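Local coordinates for endo-1,4-beta-xylanase 1 (Hypocrea jecorina, PDB 1XYN), which cleaves internal beta-1,4-xylosidic linkages in the main chain of xylan, a plant cell wall hemicellulose, releasing xylooligosaccharides and xylose, at residues V74-M79 and N141-W146. Numbering follows the deposited sequence.
Sequences VEYYIM and NHFNAW
Trp146 drives the far rim of its indole against the root of Tyr76, and here the packing is closest: CH2 of Trp146 lies 3.5 Å from CB of Tyr76, while CZ3 lies close to CG as well. Tyr76 holds CG between its backbone N and carbonyl carbon (chi1 65°), which brings its phenol up beside the indole, the two planes inclined at 58°. On the neighbouring side of the indole rim, CZ2 runs past the backbone O of Tyr77, and CH2 is 3.9 Å from CG1 of Ile78. Ile78 also sets its CG2 methyl over one face of the His142 imidazole, a CH-pi contact 3.9 Å from the ring centroid. The buried polar nitrogens, His142 ND1 and Trp146 NE1, both hydrogen-bond to Ser126 OG on the next strand, which probably fixes how the two rings are turned. Toward the partly exposed Phe143 the fit is looser: its edge meets the Tyr76 face in a T-shaped pair, planes at 83°, with centroids 5.6 Å apart. The Tyr76 hydroxyl lies at the edge of the Phe143 ring and hydrogen-bonds with Gln159 NE2. An alanine in place of Tyr76 would probably leave the Phe143 edge without its aromatic face, open a gap beside the Trp146 rim and deprive Gln159 of its hydroxyl partner. Glu75 and Tyr77 direct their side chains away from the helix into the cleft, where Glu75 is the predicted nucleophile. The aromatic cluster thus packs helix 139-148 onto the back of the strand that carries this residue, the arrangement of the single helix in the family 11 xylanase beta-jelly-roll.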
loop_
_atom_site.group_PDB
_atom_site.type_symbol
_atom_site.label_atom_id
_atom_site.label_comp_id
_atom_site.label_asym_id
_atom_site.label_seq_id
_atom_site.Cartn_x
_atom_site.Cartn_y
_atom_site.Cartn_z
ATOM N N VAL A 74 -9.328 -6.974 -10.204
ATOM C CA VAL A 74 -8.252 -7.957 -10.085
ATOM C C VAL A 74 -6.888 -7.478 -10.576
ATOM O O VAL A 74 -6.752 -6.991 -11.694
ATOM C CB VAL A 74 -8.584 -9.245 -10.909
ATOM C CG1 VAL A 74 -7.459 -10.266 -10.784
ATOM C CG2 VAL A 74 -9.916 -9.850 -10.469
ATOM N N GLU A 75 -5.865 -7.665 -9.754
ATOM C CA GLU A 75 -4.509 -7.304 -10.146
ATOM C C GLU A 75 -3.811 -8.631 -10.425
ATOM O O GLU A 75 -3.750 -9.498 -9.561
ATOM C CB GLU A 75 -3.807 -6.575 -9.008
ATOM C CG GLU A 75 -2.336 -6.275 -9.245
ATOM C CD GLU A 75 -1.714 -5.509 -8.092
ATOM O OE1 GLU A 75 -1.914 -5.917 -6.931
ATOM O OE2 GLU A 75 -1.037 -4.490 -8.343
ATOM N N TYR A 76 -3.278 -8.803 -11.624
ATOM C CA TYR A 76 -2.629 -10.050 -11.928
ATOM C C TYR A 76 -1.186 -9.906 -12.372
ATOM O O TYR A 76 -0.777 -8.860 -12.865
ATOM C CB TYR A 76 -3.462 -10.844 -12.948
ATOM C CG TYR A 76 -3.597 -10.221 -14.322
ATOM C CD1 TYR A 76 -2.590 -10.383 -15.274
ATOM C CD2 TYR A 76 -4.728 -9.471 -14.674
ATOM C CE1 TYR A 76 -2.694 -9.814 -16.541
ATOM C CE2 TYR A 76 -4.841 -8.895 -15.946
ATOM C CZ TYR A 76 -3.814 -9.075 -16.870
ATOM O OH TYR A 76 -3.880 -8.521 -18.129
ATOM N N TYR A 77 -0.415 -10.966 -12.164
ATOM C CA TYR A 77 0.992 -11.007 -12.534
ATOM C C TYR A 77 1.277 -12.354 -13.161
ATOM O O TYR A 77 0.683 -13.364 -12.790
ATOM C CB TYR A 77 1.923 -10.922 -11.311
ATOM C CG TYR A 77 1.920 -9.644 -10.501
ATOM C CD1 TYR A 77 0.787 -9.251 -9.796
ATOM C CD2 TYR A 77 3.081 -8.874 -10.371
ATOM C CE1 TYR A 77 0.800 -8.140 -8.980
ATOM C CE2 TYR A 77 3.110 -7.751 -9.555
ATOM C CZ TYR A 77 1.957 -7.392 -8.858
ATOM O OH TYR A 77 1.940 -6.296 -8.027
ATOM N N ILE A 78 2.214 -12.355 -14.098
ATOM C CA ILE A 78 2.671 -13.563 -14.756
ATOM C C ILE A 78 4.169 -13.328 -14.738
ATOM O O ILE A 78 4.735 -12.746 -15.669
ATOM C CB ILE A 78 2.149 -13.703 -16.201
ATOM C CG1 ILE A 78 0.626 -13.883 -16.188
ATOM C CG2 ILE A 78 2.804 -14.916 -16.872
ATOM C CD1 ILE A 78 -0.031 -13.744 -17.541
ATOM N N MET A 79 4.768 -13.665 -13.598
ATOM C CA MET A 79 6.193 -13.486 -13.372
ATOM C C MET A 79 7.058 -14.428 -14.167
ATOM O O MET A 79 6.935 -15.638 -14.040
ATOM C CB MET A 79 6.507 -13.633 -11.886
ATOM C CG MET A 79 6.105 -12.442 -11.061
ATOM S SD MET A 79 6.260 -12.761 -9.305
ATOM C CE MET A 79 4.703 -12.080 -8.746
ATOM N N ASN A 141 -3.474 -19.036 -21.795
ATOM C CA ASN A 141 -3.203 -20.236 -21.014
ATOM C C ASN A 141 -3.293 -19.940 -19.515
ATOM O O ASN A 141 -3.729 -20.787 -18.734
ATOM C CB ASN A 141 -1.824 -20.799 -21.361
ATOM C CG ASN A 141 -1.760 -21.373 -22.781
ATOM O OD1 ASN A 141 -2.782 -21.529 -23.454
ATOM N ND2 ASN A 141 -0.556 -21.701 -23.229
ATOM N N HIS A 142 -2.889 -18.737 -19.118
ATOM C CA HIS A 142 -2.949 -18.341 -17.719
ATOM C C HIS A 142 -4.365 -17.980 -17.323
ATOM O O HIS A 142 -4.815 -18.351 -16.249
ATOM C CB HIS A 142 -1.986 -17.190 -17.434
ATOM C CG HIS A 142 -0.549 -17.581 -17.574
ATOM N ND1 HIS A 142 0.165 -18.159 -16.549
ATOM C CD2 HIS A 142 0.280 -17.568 -18.646
ATOM C CE1 HIS A 142 1.368 -18.491 -16.982
ATOM N NE2 HIS A 142 1.462 -18.144 -18.251
ATOM N N PHE A 143 -5.085 -17.299 -18.203
ATOM C CA PHE A 143 -6.462 -16.927 -17.906
ATOM C C PHE A 143 -7.349 -18.181 -17.800
ATOM O O PHE A 143 -8.272 -18.230 -16.980
ATOM C CB PHE A 143 -7.002 -15.986 -18.987
ATOM C CG PHE A 143 -6.229 -14.700 -19.128
ATOM C CD1 PHE A 143 -5.607 -14.115 -18.028
ATOM C CD2 PHE A 143 -6.136 -14.066 -20.363
ATOM C CE1 PHE A 143 -4.907 -12.922 -18.152
ATOM C CE2 PHE A 143 -5.436 -12.872 -20.497
ATOM C CZ PHE A 143 -4.823 -12.300 -19.390
ATOM N N ASN A 144 -7.078 -19.181 -18.640
ATOM C CA ASN A 144 -7.838 -20.428 -18.621
ATOM C C ASN A 144 -7.550 -21.177 -17.320
ATOM O O ASN A 144 -8.473 -21.572 -16.609
ATOM C CB ASN A 144 -7.485 -21.316 -19.826
ATOM C CG ASN A 144 -8.067 -20.798 -21.144
ATOM O OD1 ASN A 144 -8.828 -19.833 -21.170
ATOM N ND2 ASN A 144 -7.708 -21.447 -22.236
ATOM N N ALA A 145 -6.264 -21.322 -16.999
ATOM C CA ALA A 145 -5.829 -22.006 -15.780
ATOM C C ALA A 145 -6.371 -21.313 -14.531
ATOM O O ALA A 145 -6.784 -21.968 -13.570
ATOM C CB ALA A 145 -4.330 -22.066 -15.728
ATOM N N TRP A 146 -6.391 -19.986 -14.558
ATOM C CA TRP A 146 -6.892 -19.213 -13.436
ATOM C C TRP A 146 -8.386 -19.466 -13.254
ATOM O O TRP A 146 -8.843 -19.761 -12.151
ATOM C CB TRP A 146 -6.613 -17.716 -13.642
ATOM C CG TRP A 146 -5.140 -17.329 -13.538
ATOM C CD1 TRP A 146 -4.104 -18.105 -13.068
ATOM C CD2 TRP A 146 -4.556 -16.070 -13.907
ATOM N NE1 TRP A 146 -2.923 -17.401 -13.123
ATOM C CE2 TRP A 146 -3.168 -16.153 -13.632
ATOM C CE3 TRP A 146 -5.068 -14.883 -14.442
ATOM C CZ2 TRP A 146 -2.291 -15.092 -13.874
ATOM C CZ3 TRP A 146 -4.194 -13.833 -14.682
ATOM C CH2 TRP A 146 -2.821 -13.947 -14.397
#